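Local coordinates for protein thermospermine synthase (Medicago truncatula, PDB 6BQ6) that probably catalyses transfer of an aminopropyl group from decarboxylated S-adenosylmethionine to spermidine, giving thermospermine, which is bound in this crystal structure, at residues V129-D134 with E158-D163; A218-I223 with D256-V261. All coordinates share one frame; numbering follows the deposited sequence.

Overall arrangement
Both contacts belong to one seven-stranded mixed sheet, in the order 157-161, 127-132, 104-107, 175-181, 212-220, 256-264, 243-251. Interaction 1 pairs the parallel strands at one end of it; interaction 2 joins the last parallel strand, 212-220, to antiparallel strand 256-264. Along the chain, interaction 1 closes before interaction 2 opens; their centres are about 25 Å apart, on opposite sides of the chain's centre. At and just past the ends of strands 127-132 and 157-161 lie Asp132 and Asp163, which bind adenosine in a crystal structure of this protein, though none is bound to this chain. Thermospermine runs from Trp258 in interaction 2 toward Asp132, whose side chain is about 5 Å from it, so the contacts flank one substrate cleft.

Interaction 1 of 2, residues V129-D134 with E158-D163; sequences VMCDID and EVVIND
Val129 and Val160 meet obliquely on one face of the sheet: CG1 of Val129, set anti to the backbone N (chi1 -179°), is the branch that reaches CG2 of Val160, at 4.0 Å. On the same face, Cys131 brings SG to 3.4 Å from the carbonyl O of Asn162, with CG1 of Val160 farther off. Met130 and Val159 occupy the reverse face, where the methionine chain bends at its last torsion (chi3 -52°) and CE comes 4.3 Å from CG2 of Val159; Val138 of helix 135-144 also packs on Val159. The strands are parallel and in register, their axes 4.7 Å apart: Met130 N donates to Glu158 O, and Met130 O receives Val160 N at 2.8 Å in a nearly straight bond. Further on, Asn162 N reaches Asp132 O at 3.2 Å from above the carbonyl plane, and a water bridges Cys131 O and Asn162 O. This is the edge, within this chain, of the Rossmann-like sheet that aminopropyltransferases share with AdoMet-dependent methyltransferases. Asp132 at the end of its strand and Asp163 just past the other bind adenosine in a crystal structure of this protein; none is bound to this chain. OD1 of Asp132 accepts Asp134 N at 2.9 Å through its anti lone pair, an Asx turn. CD1 of Ile133 rests 4.0 Å from CA of Asp163, whose carboxylate N-caps helix 164-169 and salt-bridges Lys193.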
ATOM      1  N   VAL B 129      26.398  -2.441 -31.910  1.00 21.08           N
ATOM      2  CA  VAL B 129      26.693  -3.530 -31.014  1.00 21.67           C
ATOM      3  C   VAL B 129      26.001  -3.294 -29.698  1.00 22.20           C
ATOM      4  O   VAL B 129      26.233  -2.242 -29.107  1.00 22.10           O
ATOM      5  CB  VAL B 129      28.213  -3.635 -30.744  1.00 23.05           C
ATOM      6  CG1 VAL B 129      28.501  -4.812 -29.809  1.00 23.84           C
ATOM      7  CG2 VAL B 129      28.974  -3.812 -32.023  1.00 24.46           C
ATOM      8  N   MET B 130      25.199  -4.254 -29.230  1.00 21.83           N
ATOM      9  CA  MET B 130      24.483  -4.178 -27.958  1.00 23.83           C
ATOM     10  C   MET B 130      25.190  -5.152 -27.054  1.00 23.84           C
ATOM     11  O   MET B 130      25.193  -6.357 -27.357  1.00 22.60           O
ATOM     12  CB  MET B 130      23.025  -4.561 -28.080  1.00 27.35           C
ATOM     13  CG  MET B 130      22.224  -4.486 -26.771  1.00 30.03           C
ATOM     14  SD  MET B 130      20.761  -5.570 -26.765  1.00 36.99           S
ATOM     15  CE  MET B 130      20.055  -5.020 -28.287  1.00 33.24           C
ATOM     16  N   CYS B 131      25.835  -4.626 -26.007  1.00 21.66           N
ATOM     17  CA  CYS B 131      26.594  -5.439 -25.083  1.00 23.43           C
ATOM     18  C   CYS B 131      25.983  -5.460 -23.661  1.00 23.88           C
ATOM     19  O   CYS B 131      26.093  -4.495 -22.912  1.00 22.19           O
ATOM     20  CB  CYS B 131      28.050  -4.997 -25.079  1.00 23.76           C
ATOM     21  SG  CYS B 131      29.132  -5.999 -24.019  1.00 26.38           S
ATOM     22  N   ASP B 132      25.282  -6.552 -23.351  1.00 25.48           N
ATOM     23  CA  ASP B 132      24.480  -6.676 -22.120  1.00 27.67           C
ATOM     24  C   ASP B 132      24.935  -7.916 -21.422  1.00 28.04           C
ATOM     25  O   ASP B 132      25.263  -8.896 -22.070  1.00 27.64           O
ATOM     26  CB  ASP B 132      22.969  -6.749 -22.431  1.00 29.40           C
ATOM     27  CG  ASP B 132      22.077  -6.481 -21.195  1.00 31.44           C
ATOM     28  OD1 ASP B 132      21.977  -7.319 -20.239  1.00 33.36           O
ATOM     29  OD2 ASP B 132      21.462  -5.390 -21.154  1.00 32.46           O
ATOM     30  N   ILE B 133      24.940  -7.869 -20.104  1.00 27.87           N
ATOM     31  CA  ILE B 133      25.462  -8.977 -19.345  1.00 29.49           C
ATOM     32  C   ILE B 133      24.427 -10.095 -19.188  1.00 29.03           C
ATOM     33  O   ILE B 133      24.803 -11.211 -18.938  1.00 28.78           O
ATOM     34  CB  ILE B 133      26.025  -8.500 -18.011  1.00 31.92           C
ATOM     35  CG1 ILE B 133      27.084  -9.483 -17.544  1.00 34.91           C
ATOM     36  CG2 ILE B 133      24.910  -8.232 -16.995  1.00 32.78           C
ATOM     37  CD1 ILE B 133      28.122  -8.877 -16.628  1.00 37.96           C
ATOM     38  N   ASP B 134      23.140  -9.794 -19.348  1.00 28.53           N
ATOM     39  CA  ASP B 134      22.068 -10.735 -18.997  1.00 28.30           C
ATOM     40  C   ASP B 134      21.351 -11.167 -20.236  1.00 28.03           C
ATOM     41  O   ASP B 134      20.430 -10.522 -20.702  1.00 27.28           O
ATOM     42  CB  ASP B 134      21.101 -10.126 -17.966  1.00 29.88           C
ATOM     43  CG  ASP B 134      20.161 -11.157 -17.359  1.00 29.69           C
ATOM     44  OD1 ASP B 134      20.100 -12.302 -17.861  1.00 31.05           O
ATOM     45  OD2 ASP B 134      19.551 -10.849 -16.328  1.00 30.03           O
ATOM     46  N   GLU B 158      24.381  -6.311 -33.801  1.00 24.50           N
ATOM     47  CA  GLU B 158      25.070  -7.449 -33.202  1.00 25.09           C
ATOM     48  C   GLU B 158      24.833  -7.415 -31.681  1.00 25.67           C
ATOM     49  O   GLU B 158      25.107  -6.399 -31.040  1.00 24.99           O
ATOM     50  CB  GLU B 158      26.564  -7.381 -33.464  1.00 27.92           C
ATOM     51  CG  GLU B 158      27.308  -8.601 -32.874  1.00 32.09           C
ATOM     52  CD  GLU B 158      28.805  -8.656 -33.107  1.00 37.06           C
ATOM     53  OE1 GLU B 158      29.345  -7.785 -33.834  1.00 41.80           O
ATOM     54  OE2 GLU B 158      29.442  -9.603 -32.555  1.00 39.46           O
ATOM     55  N   VAL B 159      24.354  -8.532 -31.118  1.00 24.51           N
ATOM     56  CA  VAL B 159      24.172  -8.683 -29.689  1.00 23.94           C
ATOM     57  C   VAL B 159      25.378  -9.469 -29.163  1.00 24.62           C
ATOM     58  O   VAL B 159      25.725 -10.530 -29.677  1.00 22.81           O
ATOM     59  CB  VAL B 159      22.838  -9.400 -29.386  1.00 25.39           C
ATOM     60  CG1 VAL B 159      22.709  -9.657 -27.887  1.00 25.17           C
ATOM     61  CG2 VAL B 159      21.667  -8.614 -29.920  1.00 26.44           C
ATOM     62  N   VAL B 160      26.042  -8.915 -28.157  1.00 24.37           N
ATOM     63  CA  VAL B 160      27.149  -9.557 -27.475  1.00 25.48           C
ATOM     64  C   VAL B 160      26.757  -9.683 -26.025  1.00 26.34           C
ATOM     65  O   VAL B 160      26.264  -8.725 -25.431  1.00 25.57           O
ATOM     66  CB  VAL B 160      28.447  -8.753 -27.588  1.00 27.81           C
ATOM     67  CG1 VAL B 160      29.540  -9.358 -26.714  1.00 28.64           C
ATOM     68  CG2 VAL B 160      28.928  -8.692 -29.030  1.00 29.24           C
ATOM     69  N   ILE B 161      26.932 -10.869 -25.465  1.00 26.33           N
ATOM     70  CA  ILE B 161      26.667 -11.098 -24.052  1.00 26.29           C
ATOM     71  C   ILE B 161      27.988 -11.051 -23.309  1.00 26.91           C
ATOM     72  O   ILE B 161      28.788 -11.978 -23.375  1.00 27.64           O
ATOM     73  CB  ILE B 161      25.940 -12.438 -23.799  1.00 26.92           C
ATOM     74  CG1 ILE B 161      24.646 -12.524 -24.665  1.00 26.46           C
ATOM     75  CG2 ILE B 161      25.629 -12.542 -22.301  1.00 28.21           C
ATOM     76  CD1 ILE B 161      23.631 -11.414 -24.439  1.00 25.65           C
ATOM     77  N   ASN B 162      28.230  -9.937 -22.618  1.00 26.28           N
ATOM     78  CA  ASN B 162      29.490  -9.712 -21.919  1.00 26.83           C
ATOM     79  C   ASN B 162      29.360  -8.517 -21.036  1.00 27.49           C
ATOM     80  O   ASN B 162      28.411  -7.705 -21.151  1.00 26.44           O
ATOM     81  CB  ASN B 162      30.666  -9.566 -22.935  1.00 27.14           C
ATOM     82  CG  ASN B 162      32.047  -9.928 -22.363  1.00 29.18           C
ATOM     83  OD1 ASN B 162      32.167 -10.430 -21.237  1.00 30.72           O
ATOM     84  ND2 ASN B 162      33.103  -9.656 -23.142  1.00 28.02           N
ATOM     85  N   ASP B 163      30.300  -8.441 -20.109  1.00 28.85           N
ATOM     86  CA  ASP B 163      30.601  -7.226 -19.370  1.00 30.82           C
ATOM     87  C   ASP B 163      31.144  -6.213 -20.372  1.00 28.47           C
ATOM     88  O   ASP B 163      32.050  -6.542 -21.112  1.00 26.47           O
ATOM     89  CB  ASP B 163      31.697  -7.537 -18.367  1.00 35.46           C
ATOM     90  CG  ASP B 163      32.114  -6.329 -17.599  1.00 39.08           C
ATOM     91  OD1 ASP B 163      31.389  -5.953 -16.668  1.00 47.73           O
ATOM     92  OD2 ASP B 163      33.162  -5.744 -17.912  1.00 41.44           O
TER
HETATM   93  O   HOH W   1      27.395  -4.916 -20.626  1.00 42.34           O

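Interaction 2 of 2, residues A218-I223 with D256-V261; sequences AGPAGI and DIWGWV. With TER (N-(3-amino-propyl)-N-(5-aminopropyl)-1,4-diaminobutane), chain F.
Trp258 lies with one indole face over the backbone of Gly219 and Pro220, Gly219 C standing 3.5 Å above the ring plane over its centre. Pro220 lies side by side with the indole and presents CD to the six-membered ring in a CH-pi contact, 4.1 Å from the centroid. Against the opposite face runs thermospermine, its C8 offset toward the rim, 3.6 Å from Trp258 CZ2. NE1 of the indole hydrogen-bonds to Gln217 OE1, which helps to hold the ring's rotation, and Gly219 N bonds to the same oxygen; Tyr254 meets the ring edge-to-face. An alanine here would probably take away one apolar wall from the ligand, uncover Gly219 and Pro220, and cost Gln217 OE1 the bond from the indole NE1. The backbone that holds these groups is the antiparallel pairing of strands 212-220 and 256-264 in the mixed sheet, with Pro220 and Trp258 as a non-hydrogen-bonded pair. Gly259 N donates to Gly219 O at 2.8 Å, and Ala221 N reaches Ile257 O at 2.8 Å from above the carbonyl plane. Farther out, CB of Ala218 packs 3.8 Å from Val261 CG2, while CB of Pro220 lies 3.5 Å from OD2 of Asp256, an oxygen also hydrogen-bonded to Ser225 OG.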
ATOM      1  N   ALA B 218      21.777   9.003 -16.681  1.00 18.51           N
ATOM      2  CA  ALA B 218      22.424   9.565 -15.485  1.00 19.31           C
ATOM      3  C   ALA B 218      21.477   9.725 -14.289  1.00 20.20           C
ATOM      4  O   ALA B 218      21.718  10.558 -13.421  1.00 21.10           O
ATOM      5  CB  ALA B 218      23.112  10.837 -15.864  1.00 19.96           C
ATOM      6  N   GLY B 219      20.472   8.874 -14.217  1.00 19.65           N
ATOM      7  CA  GLY B 219      19.623   8.743 -13.095  1.00 20.03           C
ATOM      8  C   GLY B 219      18.610   9.819 -12.929  1.00 19.87           C
ATOM      9  O   GLY B 219      18.397  10.643 -13.823  1.00 19.51           O
ATOM     10  N   PRO B 220      18.015   9.844 -11.748  1.00 20.03           N
ATOM     11  CA  PRO B 220      17.075  10.903 -11.460  1.00 19.86           C
ATOM     12  C   PRO B 220      17.695  12.274 -11.608  1.00 20.00           C
ATOM     13  O   PRO B 220      18.838  12.519 -11.226  1.00 19.91           O
ATOM     14  CB  PRO B 220      16.668  10.624 -10.018  1.00 20.89           C
ATOM     15  CG  PRO B 220      16.920   9.176  -9.800  1.00 21.52           C
ATOM     16  CD  PRO B 220      18.165   8.930 -10.594  1.00 20.38           C
ATOM     17  N   ALA B 221      16.915  13.212 -12.107  1.00 18.85           N
ATOM     18  CA  ALA B 221      17.407  14.585 -12.302  1.00 18.47           C
ATOM     19  C   ALA B 221      16.426  15.653 -11.772  1.00 18.28           C
ATOM     20  O   ALA B 221      16.385  16.784 -12.244  1.00 17.53           O
ATOM     21  CB  ALA B 221      17.799  14.818 -13.718  1.00 19.11           C
ATOM     22  N   GLY B 222      15.693  15.269 -10.746  1.00 18.59           N
ATOM     23  CA  GLY B 222      14.811  16.209 -10.028  1.00 18.89           C
ATOM     24  C   GLY B 222      15.542  17.257  -9.201  1.00 20.28           C
ATOM     25  O   GLY B 222      16.739  17.191  -8.939  1.00 20.68           O
ATOM     26  N   ILE B 223      14.769  18.279  -8.822  1.00 20.92           N
ATOM     27  CA  ILE B 223      15.341  19.433  -8.094  1.00 22.18           C
ATOM     28  C   ILE B 223      16.154  18.980  -6.881  1.00 22.35           C
ATOM     29  O   ILE B 223      17.207  19.568  -6.601  1.00 24.19           O
ATOM     30  CB  ILE B 223      14.207  20.432  -7.748  1.00 23.25           C
ATOM     31  CG1 ILE B 223      14.662  21.642  -6.945  1.00 25.65           C
ATOM     32  CG2 ILE B 223      13.127  19.765  -6.935  1.00 23.24           C
ATOM     33  CD1 ILE B 223      15.759  22.402  -7.591  1.00 26.83           C
ATOM     34  N   ASP B 256       9.589  11.116 -12.025  1.00 23.19           N
ATOM     35  CA  ASP B 256      10.649  12.057 -11.832  1.00 22.27           C
ATOM     36  C   ASP B 256      11.113  12.546 -13.165  1.00 21.63           C
ATOM     37  O   ASP B 256      10.739  12.003 -14.229  1.00 19.85           O
ATOM     38  CB  ASP B 256      11.833  11.413 -11.101  1.00 22.18           C
ATOM     39  CG  ASP B 256      12.623  12.424 -10.232  1.00 23.53           C
ATOM     40  OD1 ASP B 256      12.419  13.664 -10.362  1.00 23.32           O
ATOM     41  OD2 ASP B 256      13.457  11.936  -9.467  1.00 24.08           O
ATOM     42  N   ILE B 257      11.872  13.612 -13.074  1.00 21.01           N
ATOM     43  CA  ILE B 257      12.695  14.072 -14.167  1.00 19.72           C
ATOM     44  C   ILE B 257      13.845  13.032 -14.217  1.00 19.00           C
ATOM     45  O   ILE B 257      14.379  12.643 -13.179  1.00 19.76           O
ATOM     46  CB  ILE B 257      13.241  15.474 -13.898  1.00 19.84           C
ATOM     47  CG1 ILE B 257      12.113  16.482 -13.708  1.00 21.15           C
ATOM     48  CG2 ILE B 257      14.135  15.925 -15.017  1.00 19.40           C
ATOM     49  CD1 ILE B 257      11.230  16.636 -14.913  1.00 21.71           C
ATOM     50  N   TRP B 258      14.211  12.605 -15.402  1.00 19.08           N
ATOM     51  CA  TRP B 258      15.365  11.764 -15.611  1.00 18.35           C
ATOM     52  C   TRP B 258      16.483  12.514 -16.349  1.00 17.72           C
ATOM     53  O   TRP B 258      16.224  13.448 -17.131  1.00 16.68           O
ATOM     54  CB  TRP B 258      14.947  10.523 -16.433  1.00 18.99           C
ATOM     55  CG  TRP B 258      15.740   9.359 -16.048  1.00 19.60           C
ATOM     56  CD1 TRP B 258      16.843   8.803 -16.693  1.00 19.67           C
ATOM     57  CD2 TRP B 258      15.592   8.642 -14.833  1.00 20.27           C
ATOM     58  NE1 TRP B 258      17.331   7.765 -15.933  1.00 20.52           N
ATOM     59  CE2 TRP B 258      16.612   7.660 -14.785  1.00 20.72           C
ATOM     60  CE3 TRP B 258      14.714   8.745 -13.747  1.00 21.47           C
ATOM     61  CZ2 TRP B 258      16.707   6.759 -13.708  1.00 21.34           C
ATOM     62  CZ3 TRP B 258      14.882   7.880 -12.656  1.00 23.00           C
ATOM     63  CH2 TRP B 258      15.852   6.933 -12.660  1.00 23.23           C
ATOM     64  N   GLY B 259      17.725  12.063 -16.167  1.00 17.50           N
ATOM     65  CA  GLY B 259      18.842  12.749 -16.757  1.00 16.43           C
ATOM     66  C   GLY B 259      19.716  11.893 -17.655  1.00 16.69           C
ATOM     67  O   GLY B 259      19.733  10.663 -17.545  1.00 16.61           O
ATOM     68  N   TRP B 260      20.453  12.608 -18.474  1.00 16.53           N
ATOM     69  CA  TRP B 260      21.481  12.033 -19.356  1.00 17.24           C
ATOM     70  C   TRP B 260      22.598  13.011 -19.454  1.00 17.52           C
ATOM     71  O   TRP B 260      22.439  14.222 -19.195  1.00 17.52           O
ATOM     72  CB  TRP B 260      20.923  11.801 -20.785  1.00 16.54           C
ATOM     73  CG  TRP B 260      19.698  10.965 -20.800  1.00 17.18           C
ATOM     74  CD1 TRP B 260      19.609   9.579 -20.937  1.00 17.40           C
ATOM     75  CD2 TRP B 260      18.349  11.412 -20.681  1.00 17.02           C
ATOM     76  NE1 TRP B 260      18.320   9.172 -20.891  1.00 18.23           N
ATOM     77  CE2 TRP B 260      17.516  10.263 -20.684  1.00 17.19           C
ATOM     78  CE3 TRP B 260      17.743  12.667 -20.523  1.00 17.23           C
ATOM     79  CZ2 TRP B 260      16.147  10.354 -20.562  1.00 17.86           C
ATOM     80  CZ3 TRP B 260      16.390  12.719 -20.410  1.00 17.56           C
ATOM     81  CH2 TRP B 260      15.606  11.579 -20.398  1.00 17.58           C
ATOM     82  N   VAL B 261      23.770  12.515 -19.812  1.00 17.67           N
ATOM     83  CA  VAL B 261      24.905  13.387 -20.019  1.00 19.26           C
ATOM     84  C   VAL B 261      25.619  13.012 -21.311  1.00 19.68           C
ATOM     85  O   VAL B 261      26.020  11.847 -21.473  1.00 20.43           O
ATOM     86  CB  VAL B 261      25.891  13.297 -18.853  1.00 19.80           C
ATOM     87  CG1 VAL B 261      27.060  14.268 -19.035  1.00 21.21           C
ATOM     88  CG2 VAL B 261      25.212  13.547 -17.487  1.00 21.14           C
TER
HETATM   89  N1  TER F 402      19.561  -2.450 -17.491  1.00 54.71           N
HETATM   90  C2  TER F 402      19.056  -1.684 -18.611  1.00 51.61           C
HETATM   91  C3  TER F 402      19.239  -0.194 -18.345  1.00 48.87           C
HETATM   92  C4  TER F 402      18.346   0.338 -17.254  1.00 47.73           C
HETATM   93  N5  TER F 402      18.372   1.782 -17.229  1.00 49.96           N
HETATM   94  C6  TER F 402      17.138   2.532 -17.291  1.00 47.19           C
HETATM   95  C7  TER F 402      17.218   3.797 -16.450  1.00 47.30           C
HETATM   96  C8  TER F 402      15.812   4.232 -16.081  1.00 47.09           C
HETATM   97  N9  TER F 402      15.336   3.613 -14.862  1.00 45.86           N
HETATM   98  C10 TER F 402      14.001   3.924 -14.419  1.00 45.94           C
HETATM   99  C11 TER F 402      13.796   3.849 -12.922  1.00 46.42           C
HETATM  100  C12 TER F 402      12.462   4.523 -12.602  1.00 47.80           C
HETATM  101  C13 TER F 402      11.957   4.225 -11.198  1.00 49.60           C
HETATM  102  N14 TER F 402      13.044   4.213 -10.234  1.00 52.92           N